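Local coordinates for BREX protein BrxA (Magnetospirillum magneticum, PDB 3BHW) that probably takes part in a type 1 BREX phage-exclusion system, which lets double-stranded DNA phage adsorb but blocks replication of their DNA, at residues V85-A89 and R176-V181; M70-L74 and S183-E187; E21-I25 and N46-R50; W38-E43 and K57-S61; I12-K18 and L62-R66. One frame throughout, in Å; residues are numbered along the deposited sequence.

Contact 1: V85-A89 and R176-V181; sequences VAIQA and RISGEV
Gln88 reaches out from helix 83-97 and sets its amide against the backbone that leads into helix 179-187. OE1 takes the Ser178 N-H in a short, nearly straight bond, 2.7 Å from N to OE1 at 172°, with the donor tilted slightly from the carbonyl plane. On the other branch, NE2 makes a weak bond to Arg176 O at 3.3 Å. The amide therefore bridges the two backbone groups that flank Ile177, and a chain extended beyond CG (chi2 178°) carries it that far. Ile177 and Gln88 run alongside each other, pointing opposite ways, and Ile177 CD1 lies against the amide carbon CD, 3.7 Å away.

Ser178 is also the N-cap of helix 179-187: its OG accepts from Val181 N at 3.3 Å. The glutamine thus holds the residue that caps the helix, and Ser178 OG adds a weak bond to Gln88 OE1.

Around this polar centre the packing is aliphatic. Val181 CG2 lies 3.7 Å from Val85 O and also touches Ala89 CB, while Val85 CG2 meets Ser178 CB at 4.0 Å. Further out, Gln84 gives Gln88 NE2 a weak second partner, Gln198 OE1 accepts from Ile177 N, and Met77 of helix 72-80 packs on both valines.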
# COMPACT_ATOMS: atom_id res chain seq x y z
N VAL A 85 -7.14 -12.07 -0.78
CA VAL A 85 -7.19 -11.50 -2.12
C VAL A 85 -7.36 -9.97 -2.02
O VAL A 85 -6.63 -9.22 -2.66
CB VAL A 85 -8.27 -12.19 -3.03
CG1 VAL A 85 -8.37 -11.50 -4.34
CG2 VAL A 85 -7.93 -13.66 -3.26
N ALA A 86 -8.34 -9.54 -1.23
CA ALA A 86 -8.65 -8.11 -1.08
C ALA A 86 -7.46 -7.34 -0.50
O ALA A 86 -7.12 -6.25 -0.99
CB ALA A 86 -9.96 -7.91 -0.25
N ILE A 87 -6.82 -7.89 0.53
CA ILE A 87 -5.71 -7.13 1.14
C ILE A 87 -4.55 -6.97 0.16
O ILE A 87 -3.94 -5.91 0.09
CB ILE A 87 -5.23 -7.76 2.46
CG1 ILE A 87 -4.37 -6.77 3.23
CG2 ILE A 87 -4.54 -9.08 2.19
CD1 ILE A 87 -5.08 -6.14 4.39
N GLN A 88 -4.30 -7.99 -0.65
CA GLN A 88 -3.23 -7.94 -1.62
C GLN A 88 -3.51 -6.93 -2.74
O GLN A 88 -2.59 -6.35 -3.30
CB GLN A 88 -3.01 -9.35 -2.19
CG GLN A 88 -2.29 -10.25 -1.16
CD GLN A 88 -2.07 -11.67 -1.63
OE1 GLN A 88 -2.45 -12.03 -2.74
NE2 GLN A 88 -1.43 -12.48 -0.79
N ALA A 89 -4.77 -6.80 -3.10
CA ALA A 89 -5.18 -5.83 -4.11
C ALA A 89 -4.97 -4.44 -3.51
O ALA A 89 -4.44 -3.51 -4.18
CB ALA A 89 -6.64 -6.03 -4.47
N ARG A 176 2.90 -15.60 -1.15
CA ARG A 176 2.41 -15.87 -2.50
C ARG A 176 1.27 -14.92 -2.82
O ARG A 176 0.24 -14.98 -2.17
CB ARG A 176 1.95 -17.35 -2.60
CG ARG A 176 0.92 -17.68 -3.69
CD ARG A 176 1.57 -17.93 -5.05
NE ARG A 176 0.64 -18.01 -6.20
CZ ARG A 176 -0.69 -18.07 -6.16
NH1 ARG A 176 -1.36 -18.08 -5.01
NH2 ARG A 176 -1.37 -18.15 -7.30
N ILE A 177 1.47 -14.03 -3.80
CA ILE A 177 0.42 -13.13 -4.23
C ILE A 177 -0.60 -13.91 -5.08
O ILE A 177 -0.24 -14.69 -5.98
CB ILE A 177 0.94 -11.89 -5.01
CG1 ILE A 177 1.86 -11.01 -4.13
CG2 ILE A 177 -0.20 -11.10 -5.51
CD1 ILE A 177 1.19 -10.48 -2.85
N SER A 178 -1.88 -13.70 -4.76
CA SER A 178 -2.93 -14.43 -5.40
C SER A 178 -2.88 -14.24 -6.91
O SER A 178 -2.58 -13.16 -7.44
CB SER A 178 -4.29 -14.01 -4.86
OG SER A 178 -4.61 -12.73 -5.30
N GLY A 179 -3.19 -15.33 -7.60
CA GLY A 179 -3.21 -15.37 -9.04
C GLY A 179 -4.19 -14.37 -9.59
O GLY A 179 -3.95 -13.81 -10.65
N GLU A 180 -5.28 -14.11 -8.87
CA GLU A 180 -6.28 -13.13 -9.29
C GLU A 180 -5.68 -11.72 -9.30
O GLU A 180 -5.90 -10.94 -10.20
CB GLU A 180 -7.42 -13.14 -8.31
CG GLU A 180 -8.76 -12.79 -8.87
CD GLU A 180 -9.84 -13.23 -7.92
OE1 GLU A 180 -9.77 -14.39 -7.45
OE2 GLU A 180 -10.74 -12.42 -7.63
N VAL A 181 -4.90 -11.41 -8.29
CA VAL A 181 -4.31 -10.08 -8.25
C VAL A 181 -3.25 -9.96 -9.33
O VAL A 181 -3.21 -8.95 -10.07
CB VAL A 181 -3.73 -9.84 -6.86
CG1 VAL A 181 -2.73 -8.66 -6.91
CG2 VAL A 181 -4.92 -9.63 -5.87

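Contact 2: M70-L74 and S183-E187; sequences MGPEL and SYLRE
Tyr184 leaves helix 179-187, and its chi1 torsion of 172° swings the ring away from the backbone N and across to the start of helix 72-80. Beyond CB and CG, one flank of the ring, CD1 and CE1, runs beside Glu73, whose CB is 3.6 Å from CE1. The other flank, CD2 and CE2, lies along Leu74 CD1, 3.7 Å from CE2. Leu74 CB sits over the ring centre in a CH-pi contact, 3.7 Å from the Tyr184 centroid and only 13° off the normal. Met70 SD comes in at the edge instead, 3.8 Å from CE2, a Met-aromatic contact.

At the tip, the hydroxyl meets the N-terminal end of helix 72-80: Gly71, the N-cap residue, donates its N-H to Tyr184 OH at 2.7 Å, with a bent angle of 139°. The same OH donates to a water, which, in one of two modelled conformers of Glu73, donates to its OE1, so the phenol oxygen is both acceptor and donor. There the carboxylate lies nearly coplanar with the ring.

Past the tyrosine, Met70 CE reaches Leu185 CD2 at 3.6 Å. Ala92 of helix 83-97 lies against both side chains, and Glu190 touches them from the loop before helix 191-197.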
# COMPACT_ATOMS: atom_id res chain seq x y z
N MET A 70 -5.93 2.39 -9.71
CA MET A 70 -6.31 1.09 -10.30
C MET A 70 -7.73 1.22 -10.82
O MET A 70 -8.36 2.28 -10.68
CB MET A 70 -6.26 -0.05 -9.29
CG MET A 70 -4.89 -0.38 -8.77
SD MET A 70 -3.61 -0.76 -10.02
CE MET A 70 -2.40 -1.46 -8.89
N GLY A 71 -8.26 0.16 -11.41
CA GLY A 71 -9.49 0.23 -12.15
C GLY A 71 -10.59 -0.57 -11.50
O GLY A 71 -10.38 -1.20 -10.46
N PRO A 72 -11.78 -0.55 -12.11
CA PRO A 72 -12.96 -1.21 -11.53
C PRO A 72 -12.78 -2.70 -11.21
O PRO A 72 -13.38 -3.18 -10.26
CB PRO A 72 -14.02 -1.04 -12.62
CG PRO A 72 -13.65 0.22 -13.28
CD PRO A 72 -12.13 0.17 -13.36
N GLU A 73 -11.97 -3.41 -11.98
CA GLU A 73 -11.77 -4.82 -11.79
C GLU A 73 -11.14 -5.05 -10.41
O GLU A 73 -11.52 -5.95 -9.64
CB GLU A 73 -10.88 -5.35 -12.93
CG GLU A 73 -11.43 -5.08 -14.36
CD GLU A 73 -11.40 -3.60 -14.85
OE1 GLU A 73 -10.47 -2.81 -14.52
OE2 GLU A 73 -12.33 -3.22 -15.60
N LEU A 74 -10.16 -4.22 -10.11
CA LEU A 74 -9.46 -4.31 -8.84
C LEU A 74 -10.29 -3.74 -7.68
O LEU A 74 -10.24 -4.26 -6.59
CB LEU A 74 -8.12 -3.62 -8.92
CG LEU A 74 -7.32 -3.68 -7.63
CD1 LEU A 74 -5.89 -3.63 -7.98
CD2 LEU A 74 -7.73 -2.48 -6.78
N SER A 183 -2.97 -11.53 -12.17
CA SER A 183 -3.58 -11.50 -13.49
C SER A 183 -4.04 -10.08 -13.80
O SER A 183 -3.80 -9.56 -14.91
CB SER A 183 -4.71 -12.57 -13.61
OG SER A 183 -5.37 -12.58 -14.88
N TYR A 184 -4.67 -9.43 -12.82
CA TYR A 184 -5.09 -8.05 -13.00
C TYR A 184 -3.90 -7.13 -13.33
O TYR A 184 -3.95 -6.38 -14.29
CB TYR A 184 -5.88 -7.50 -11.77
CG TYR A 184 -6.14 -6.01 -11.88
CD1 TYR A 184 -7.29 -5.51 -12.51
CD2 TYR A 184 -5.17 -5.08 -11.47
CE1 TYR A 184 -7.51 -4.14 -12.67
CE2 TYR A 184 -5.38 -3.69 -11.62
CZ TYR A 184 -6.56 -3.25 -12.23
OH TYR A 184 -6.77 -1.90 -12.40
N LEU A 185 -2.82 -7.30 -12.57
CA LEU A 185 -1.60 -6.48 -12.75
C LEU A 185 -0.93 -6.66 -14.10
O LEU A 185 -0.52 -5.67 -14.70
CB LEU A 185 -0.61 -6.72 -11.61
CG LEU A 185 -0.97 -6.21 -10.20
CD1 LEU A 185 0.10 -6.73 -9.24
CD2 LEU A 185 -1.19 -4.64 -10.08
N ARG A 186 -0.82 -7.92 -14.56
CA ARG A 186 -0.24 -8.24 -15.88
C ARG A 186 -1.12 -7.63 -16.95
O ARG A 186 -0.63 -6.90 -17.84
CB ARG A 186 -0.06 -9.75 -16.08
CG ARG A 186 0.97 -10.34 -15.10
CD ARG A 186 1.64 -11.59 -15.59
NE ARG A 186 2.34 -12.22 -14.48
CZ ARG A 186 1.75 -13.02 -13.60
NH1 ARG A 186 0.44 -13.29 -13.71
NH2 ARG A 186 2.45 -13.55 -12.61
N GLU A 187 -2.43 -7.89 -16.85
CA GLU A 187 -3.37 -7.45 -17.88
C GLU A 187 -3.45 -5.93 -18.01
O GLU A 187 -3.78 -5.41 -19.08
CB GLU A 187 -4.75 -8.09 -17.66
CG GLU A 187 -4.71 -9.63 -17.81
CD GLU A 187 -6.03 -10.32 -17.46
OE1 GLU A 187 -7.08 -9.62 -17.37
OE2 GLU A 187 -6.02 -11.56 -17.31
O HOH W 1 -8.11 -1.33 -14.72

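Contact 3: E21-I25 and N46-R50; sequences ESRII and NVLQR
Leu48 projects from a type I beta turn, Asn46 to Gln49, onto Ile24 of helix 19-31; the turn belongs to the connection between helices 35-43 and 57-67, and the contact lies at the surface of this all-helical protein.

The apolar part is made by branched side chains. Leu48 and Ile24 interleave head to tail, with Leu48 CD2 3.8 Å from Ile24 CG2 and also near Ile24 CB. The other branch, Leu48 CD1, rests on the aliphatic CG of Glu21 at 4.1 Å. Ile24 spreads its two arms over Val47: CG2 meets Val47 CG2 at 4.0 Å, while CD1 lies 3.4 Å from Val47 O. Ile25 touches the same Leu48 methyl, CD2, from deeper in, where it also packs on Met63 of helix 57-67.

The charged part is looser. Glu21 bends at chi2 (91°) and offers OE2 to Arg50 NH1 in a salt bridge of 3.6 Å. The carboxylate approaches the guanidinium at its edge, with the two planes 72° apart.

The polar part lies within the loop. Asn46 has left the helical conformation with positive phi, and its side-chain amide closes back on Arg50 with both ends: Arg50 N donates to OD1 at 3.0 Å, and ND2 donates to Arg50 O at 2.9 Å, on a lone pair in the carbonyl plane.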
# COMPACT_ATOMS: atom_id res chain seq x y z
N GLU A 21 -12.10 -0.53 5.86
CA GLU A 21 -12.41 0.79 5.34
C GLU A 21 -12.23 0.82 3.83
O GLU A 21 -12.99 1.47 3.11
CB GLU A 21 -11.49 1.83 5.94
CG GLU A 21 -11.84 2.20 7.37
CD GLU A 21 -11.12 1.36 8.39
OE1 GLU A 21 -10.64 0.22 8.03
OE2 GLU A 21 -11.03 1.83 9.55
N SER A 22 -11.22 0.13 3.34
CA SER A 22 -10.91 0.17 1.93
C SER A 22 -12.05 -0.49 1.14
O SER A 22 -12.33 -0.10 0.01
CB SER A 22 -9.57 -0.52 1.62
OG SER A 22 -8.47 0.35 1.91
N ARG A 23 -12.67 -1.52 1.72
CA ARG A 23 -13.79 -2.21 1.06
C ARG A 23 -14.97 -1.27 0.87
O ARG A 23 -15.68 -1.35 -0.12
CB ARG A 23 -14.28 -3.36 1.90
CG ARG A 23 -13.27 -4.54 2.07
CD ARG A 23 -14.08 -5.79 2.32
NE ARG A 23 -13.34 -7.00 2.68
CZ ARG A 23 -13.08 -8.00 1.82
NH1 ARG A 23 -13.42 -7.88 0.55
NH2 ARG A 23 -12.48 -9.12 2.22
N ILE A 24 -15.15 -0.37 1.83
CA ILE A 24 -16.30 0.53 1.79
C ILE A 24 -16.02 1.56 0.71
O ILE A 24 -16.91 1.89 -0.08
CB ILE A 24 -16.60 1.22 3.15
CG1 ILE A 24 -17.16 0.18 4.15
CG2 ILE A 24 -17.62 2.33 2.95
CD1 ILE A 24 -16.99 0.55 5.59
N ILE A 25 -14.77 1.99 0.61
CA ILE A 25 -14.38 3.02 -0.36
C ILE A 25 -14.45 2.43 -1.76
O ILE A 25 -14.96 3.07 -2.69
CB ILE A 25 -12.98 3.64 -0.00
CG1 ILE A 25 -13.09 4.54 1.25
CG2 ILE A 25 -12.42 4.47 -1.17
CD1 ILE A 25 -11.82 4.66 2.08
N ASN A 46 -20.92 9.34 7.36
CA ASN A 46 -20.04 8.54 8.21
C ASN A 46 -20.00 7.05 7.84
O ASN A 46 -20.06 6.16 8.73
CB ASN A 46 -20.41 8.71 9.70
CG ASN A 46 -19.32 8.18 10.64
OD1 ASN A 46 -18.13 8.16 10.30
ND2 ASN A 46 -19.75 7.74 11.80
N VAL A 47 -19.82 6.78 6.55
CA VAL A 47 -19.80 5.40 6.03
C VAL A 47 -18.66 4.55 6.59
O VAL A 47 -18.74 3.32 6.55
CB VAL A 47 -19.86 5.35 4.48
CG1 VAL A 47 -21.20 5.88 3.98
CG2 VAL A 47 -18.70 6.12 3.86
N LEU A 48 -17.62 5.18 7.14
CA LEU A 48 -16.53 4.40 7.74
C LEU A 48 -16.79 4.08 9.22
O LEU A 48 -16.07 3.30 9.82
CB LEU A 48 -15.15 5.03 7.51
CG LEU A 48 -14.77 5.35 6.06
CD1 LEU A 48 -13.32 5.74 6.01
CD2 LEU A 48 -15.04 4.20 5.11
N GLN A 49 -17.85 4.67 9.77
CA GLN A 49 -18.30 4.40 11.15
C GLN A 49 -17.29 4.91 12.17
O GLN A 49 -16.98 4.23 13.13
CB GLN A 49 -18.61 2.91 11.38
CG GLN A 49 -19.64 2.32 10.39
CD GLN A 49 -20.91 3.17 10.30
OE1 GLN A 49 -21.34 3.78 11.29
NE2 GLN A 49 -21.50 3.23 9.11
N ARG A 50 -16.76 6.11 11.94
CA ARG A 50 -15.85 6.72 12.90
C ARG A 50 -16.67 7.07 14.14
O ARG A 50 -17.81 7.54 14.00
CB ARG A 50 -15.21 7.98 12.31
CG ARG A 50 -14.09 7.72 11.30
CD ARG A 50 -12.75 7.50 11.99
NE ARG A 50 -11.68 7.27 11.02
CZ ARG A 50 -11.37 6.09 10.50
NH1 ARG A 50 -12.05 4.99 10.87
NH2 ARG A 50 -10.39 5.98 9.62

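Contact 4: W38-E43 and K57-S61; sequences WRHAIE and KRQSS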
# COMPACT_ATOMS: atom_id res chain seq x y z
N TRP A 38 -18.98 12.14 -2.47
CA TRP A 38 -17.91 11.35 -1.86
C TRP A 38 -17.59 11.87 -0.51
O TRP A 38 -17.60 11.14 0.48
CB TRP A 38 -16.64 11.30 -2.72
CG TRP A 38 -15.34 11.13 -1.92
CD1 TRP A 38 -14.41 12.10 -1.68
CD2 TRP A 38 -14.84 9.94 -1.30
NE1 TRP A 38 -13.37 11.59 -0.96
CE2 TRP A 38 -13.60 10.27 -0.71
CE3 TRP A 38 -15.29 8.61 -1.22
CZ2 TRP A 38 -12.83 9.34 0.00
CZ3 TRP A 38 -14.53 7.69 -0.52
CH2 TRP A 38 -13.31 8.06 0.09
N ARG A 39 -17.37 13.18 -0.45
CA ARG A 39 -17.09 13.88 0.84
C ARG A 39 -18.24 13.83 1.83
O ARG A 39 -18.02 13.63 3.04
CB ARG A 39 -16.63 15.32 0.63
CG ARG A 39 -15.25 15.46 0.00
CD ARG A 39 -14.65 16.86 0.23
NE ARG A 39 -14.71 17.26 1.64
CZ ARG A 39 -14.55 18.51 2.10
NH1 ARG A 39 -14.27 19.52 1.27
NH2 ARG A 39 -14.67 18.73 3.40
N HIS A 40 -19.46 14.04 1.36
CA HIS A 40 -20.63 13.85 2.20
C HIS A 40 -20.70 12.43 2.80
O HIS A 40 -20.93 12.32 4.01
CB HIS A 40 -21.91 14.18 1.45
CG HIS A 40 -23.14 14.04 2.30
ND1 HIS A 40 -23.66 15.08 3.02
CD2 HIS A 40 -23.92 12.98 2.57
CE1 HIS A 40 -24.71 14.68 3.70
NE2 HIS A 40 -24.93 13.41 3.41
N ALA A 41 -20.54 11.38 1.97
CA ALA A 41 -20.59 9.97 2.44
C ALA A 41 -19.55 9.67 3.55
O ALA A 41 -19.82 8.95 4.54
CB ALA A 41 -20.36 9.03 1.24
N ILE A 42 -18.36 10.23 3.40
CA ILE A 42 -17.30 10.01 4.38
C ILE A 42 -17.52 10.83 5.65
O ILE A 42 -17.49 10.32 6.75
CB ILE A 42 -15.86 10.26 3.76
CG1 ILE A 42 -15.58 11.76 3.53
CG2 ILE A 42 -15.72 9.49 2.46
CD1 ILE A 42 -14.20 12.16 2.89
N GLU A 43 -17.75 12.12 5.45
CA GLU A 43 -17.70 13.10 6.51
C GLU A 43 -18.99 13.29 7.29
O GLU A 43 -18.95 13.67 8.44
CB GLU A 43 -17.29 14.46 5.94
CG GLU A 43 -15.95 14.50 5.25
CD GLU A 43 -15.67 15.83 4.59
OE1 GLU A 43 -14.56 16.35 4.78
OE2 GLU A 43 -16.54 16.36 3.86
N LYS A 57 -10.60 12.89 7.49
CA LYS A 57 -10.73 13.18 6.06
C LYS A 57 -9.48 12.78 5.27
O LYS A 57 -9.61 12.29 4.16
CB LYS A 57 -11.01 14.67 5.84
CG LYS A 57 -12.25 15.19 6.55
CD LYS A 57 -12.49 16.66 6.28
CE LYS A 57 -13.42 17.29 7.32
NZ LYS A 57 -14.32 18.25 6.61
N ARG A 58 -8.30 13.07 5.82
CA ARG A 58 -7.04 12.80 5.13
C ARG A 58 -6.81 11.31 4.87
O ARG A 58 -6.39 10.90 3.78
CB ARG A 58 -5.89 13.40 5.93
CG ARG A 58 -5.70 14.90 5.66
CD ARG A 58 -4.69 15.52 6.61
NE ARG A 58 -3.39 14.86 6.48
CZ ARG A 58 -2.87 14.01 7.37
NH1 ARG A 58 -1.69 13.46 7.14
NH2 ARG A 58 -3.53 13.71 8.48
N GLN A 59 -7.09 10.51 5.89
CA GLN A 59 -6.90 9.07 5.80
C GLN A 59 -7.80 8.51 4.69
O GLN A 59 -7.34 7.76 3.84
CB GLN A 59 -7.20 8.46 7.16
CG GLN A 59 -6.79 7.01 7.39
CD GLN A 59 -7.42 6.47 8.69
OE1 GLN A 59 -7.98 5.39 8.71
NE2 GLN A 59 -7.40 7.27 9.76
N SER A 60 -9.08 8.91 4.67
CA SER A 60 -9.98 8.42 3.62
C SER A 60 -9.57 8.89 2.23
O SER A 60 -9.77 8.18 1.24
CB SER A 60 -11.44 8.78 3.91
OG SER A 60 -11.55 10.17 4.14
N SER A 61 -9.00 10.09 2.14
CA SER A 61 -8.51 10.58 0.86
C SER A 61 -7.39 9.67 0.39
O SER A 61 -7.37 9.24 -0.75
CB SER A 61 -8.02 12.01 0.99
OG SER A 61 -9.05 12.77 1.58
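Glu43, at the end of helix 35-43, shares its carboxylate between Lys57 of the next helix and Arg39 one turn back, giving a three-residue salt-bridge network. Lys57 NZ and Arg39 NH2 both pair with OE1, although that oxygen is crowded in the model and its position is doubtful. Arg39 NE adds a weak bond to OE2, 3.0 Å from it. A bend at chi3 (50°) turns the Arg39 guanidinium so that its edge meets the carboxylate. Arg39 and Lys57 gather round this one carboxylate, which probably balances much of their charge.

On helix 57-67, Lys57 O takes three donors: Ser61 N and, in the conformer modelled for each serine, Ser60 OG and Ser61 OG, the last at 2.7 Å. Ser60 OG comes from above the carbonyl plane.

Inward, in the conformers modelled, Ile42 CD1 lies 3.5 Å from Ser60 OG and CG2 sits over the outer part of one Trp38 face. Trp38 turns its edge to helix 57-67, with CZ2 3.5 Å from Ser60 O; Arg64 supplies a cation-pi partner. The short segments cross at 124°, their axes 10.7 Å apart, as a steeply crossed helix pair, consistent with a family related to helix-turn-helix proteins.

Contact 5: I12-K18 and L62-R66; sequences IGGGSLK and LMRNR
Arg66 makes the tight half of this contact, pointing its guanidinium end-on at Gly15 O. NH2 donates at 2.8 Å, nearly along the C=O axis of Gly15, and NH1 donates to that same oxygen at 3.0 Å from above the carbonyl plane. A weak bond runs from NH1 to Ser16 O, also 3.0 Å. The chain extends straight from CG to NE (chi2 180°), which carries the charged group from its helix to the loop backbone. Leu62, one turn earlier, lays CD2 over one guanidinium face and 3.4 Å from Gly15 N; in the conformer modelled, Ile12 CG1 lies at the edge, 3.5 Å from NH2. Methyl and carbonyls together fix the group's rotation, and the carbonyl dipoles probably stabilise its positive charge.

The looser side is at Lys18, which is partly exposed. Its CB stands 3.9 Å from Met63 SD, and its outer chain bends at chi4 (-82°), the end leading away from residues 62-66.

Lys18 is the N-cap of helix 19-31, and Glu160 of helix 145-161 accepts from the backbone N of Leu17 and Lys18. Ile12 packs on helix 145-161, Leu17 and Arg66 reach helix 83-97, and Met63 lies against helix 19-31.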
# COMPACT_ATOMS: atom_id res chain seq x y z
N ILE A 12 2.23 8.15 2.09
CA ILE A 12 2.02 6.76 2.51
C ILE A 12 1.86 6.62 4.04
O ILE A 12 1.16 5.71 4.51
CB ILE A 12 3.13 5.85 1.92
CG1 ILE A 12 2.75 4.36 1.96
CG2 ILE A 12 4.51 6.15 2.54
CD1 ILE A 12 3.50 3.55 3.00
N GLY A 13 2.47 7.53 4.79
CA GLY A 13 2.43 7.50 6.25
C GLY A 13 1.09 7.82 6.88
O GLY A 13 0.91 7.62 8.09
N GLY A 14 0.16 8.32 6.08
CA GLY A 14 -1.17 8.66 6.59
C GLY A 14 -1.99 7.47 7.08
O GLY A 14 -2.94 7.63 7.88
N GLY A 15 -1.64 6.28 6.60
CA GLY A 15 -2.31 5.07 7.08
C GLY A 15 -1.91 3.79 6.35
O GLY A 15 -1.40 3.83 5.21
N SER A 16 -2.10 2.68 7.05
CA SER A 16 -1.73 1.37 6.52
C SER A 16 -2.86 0.89 5.62
O SER A 16 -3.67 1.72 5.21
CB SER A 16 -1.41 0.36 7.64
OG SER A 16 -2.52 0.26 8.51
N LEU A 17 -2.93 -0.42 5.33
CA LEU A 17 -3.85 -0.83 4.27
C LEU A 17 -5.34 -0.67 4.66
O LEU A 17 -6.15 -0.24 3.85
CB LEU A 17 -3.55 -2.24 3.80
CG LEU A 17 -2.10 -2.36 3.31
CD1 LEU A 17 -1.88 -3.81 2.85
CD2 LEU A 17 -1.74 -1.41 2.20
N LYS A 18 -5.66 -1.03 5.89
CA LYS A 18 -6.99 -0.88 6.45
C LYS A 18 -8.05 -1.44 5.54
O LYS A 18 -8.84 -0.71 4.94
CB LYS A 18 -7.24 0.58 6.73
CG LYS A 18 -6.41 1.13 7.89
CD LYS A 18 -6.92 2.47 8.30
CE LYS A 18 -6.22 2.93 9.53
NZ LYS A 18 -6.81 2.33 10.73
N LEU A 62 -6.47 9.37 1.30
CA LEU A 62 -5.37 8.43 1.00
C LEU A 62 -5.86 7.05 0.48
O LEU A 62 -5.50 6.65 -0.60
CB LEU A 62 -4.49 8.29 2.24
CG LEU A 62 -3.36 7.27 2.11
CD1 LEU A 62 -2.32 7.71 1.09
CD2 LEU A 62 -2.75 6.88 3.46
N MET A 63 -6.76 6.43 1.23
CA MET A 63 -7.25 5.08 0.86
C MET A 63 -7.94 5.16 -0.52
O MET A 63 -7.79 4.27 -1.36
CB MET A 63 -8.20 4.61 1.95
CG MET A 63 -7.58 4.61 3.34
SD MET A 63 -8.50 3.58 4.57
CE MET A 63 -7.85 4.12 6.10
N ARG A 64 -8.66 6.26 -0.79
CA ARG A 64 -9.30 6.44 -2.09
C ARG A 64 -8.26 6.73 -3.19
O ARG A 64 -8.32 6.15 -4.28
CB ARG A 64 -10.31 7.60 -2.06
CG ARG A 64 -11.04 7.76 -3.42
CD ARG A 64 -11.71 9.15 -3.54
NE ARG A 64 -12.30 9.32 -4.87
CZ ARG A 64 -13.06 10.35 -5.23
NH1 ARG A 64 -13.29 11.33 -4.37
NH2 ARG A 64 -13.56 10.42 -6.47
N ASN A 65 -7.34 7.65 -2.91
CA ASN A 65 -6.28 7.97 -3.86
C ASN A 65 -5.52 6.70 -4.23
O ASN A 65 -5.19 6.46 -5.41
CB ASN A 65 -5.34 9.04 -3.33
CG ASN A 65 -5.96 10.41 -3.32
OD1 ASN A 65 -5.53 11.30 -2.58
ND2 ASN A 65 -7.01 10.58 -4.11
N ARG A 66 -5.17 5.93 -3.21
CA ARG A 66 -4.61 4.57 -3.50
C ARG A 66 -5.43 3.72 -4.52
O ARG A 66 -4.90 3.34 -5.57
CB ARG A 66 -4.42 3.78 -2.24
CG ARG A 66 -3.20 4.21 -1.43
CD ARG A 66 -3.09 3.36 -0.17
NE ARG A 66 -1.89 3.65 0.62
CZ ARG A 66 -1.78 3.54 1.94
NH1 ARG A 66 -2.81 3.14 2.69
NH2 ARG A 66 -0.63 3.81 2.51

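The five contacts run through one all-helical body. Contacts 1 and 2 fasten helix 179-187 to the consecutive helices 83-97 and 72-80, their centres about 11 Å apart, and meet where Ala89 CB packs on Leu74 CG at 4.0 Å. Contacts 3 and 4 are closer still, about 9 Å between centres, joined by packing of Ile25 on Trp38 and by a probable backbone hydrogen bond between Val47 and Ala41. Contact 5, about 7 Å from the chain centre, shares helix 57-67 with contact 4 and touches contact 1 through Leu17 and Ile87. Contacts 1 and 4 stay apart, about 13 Å between nearest atoms.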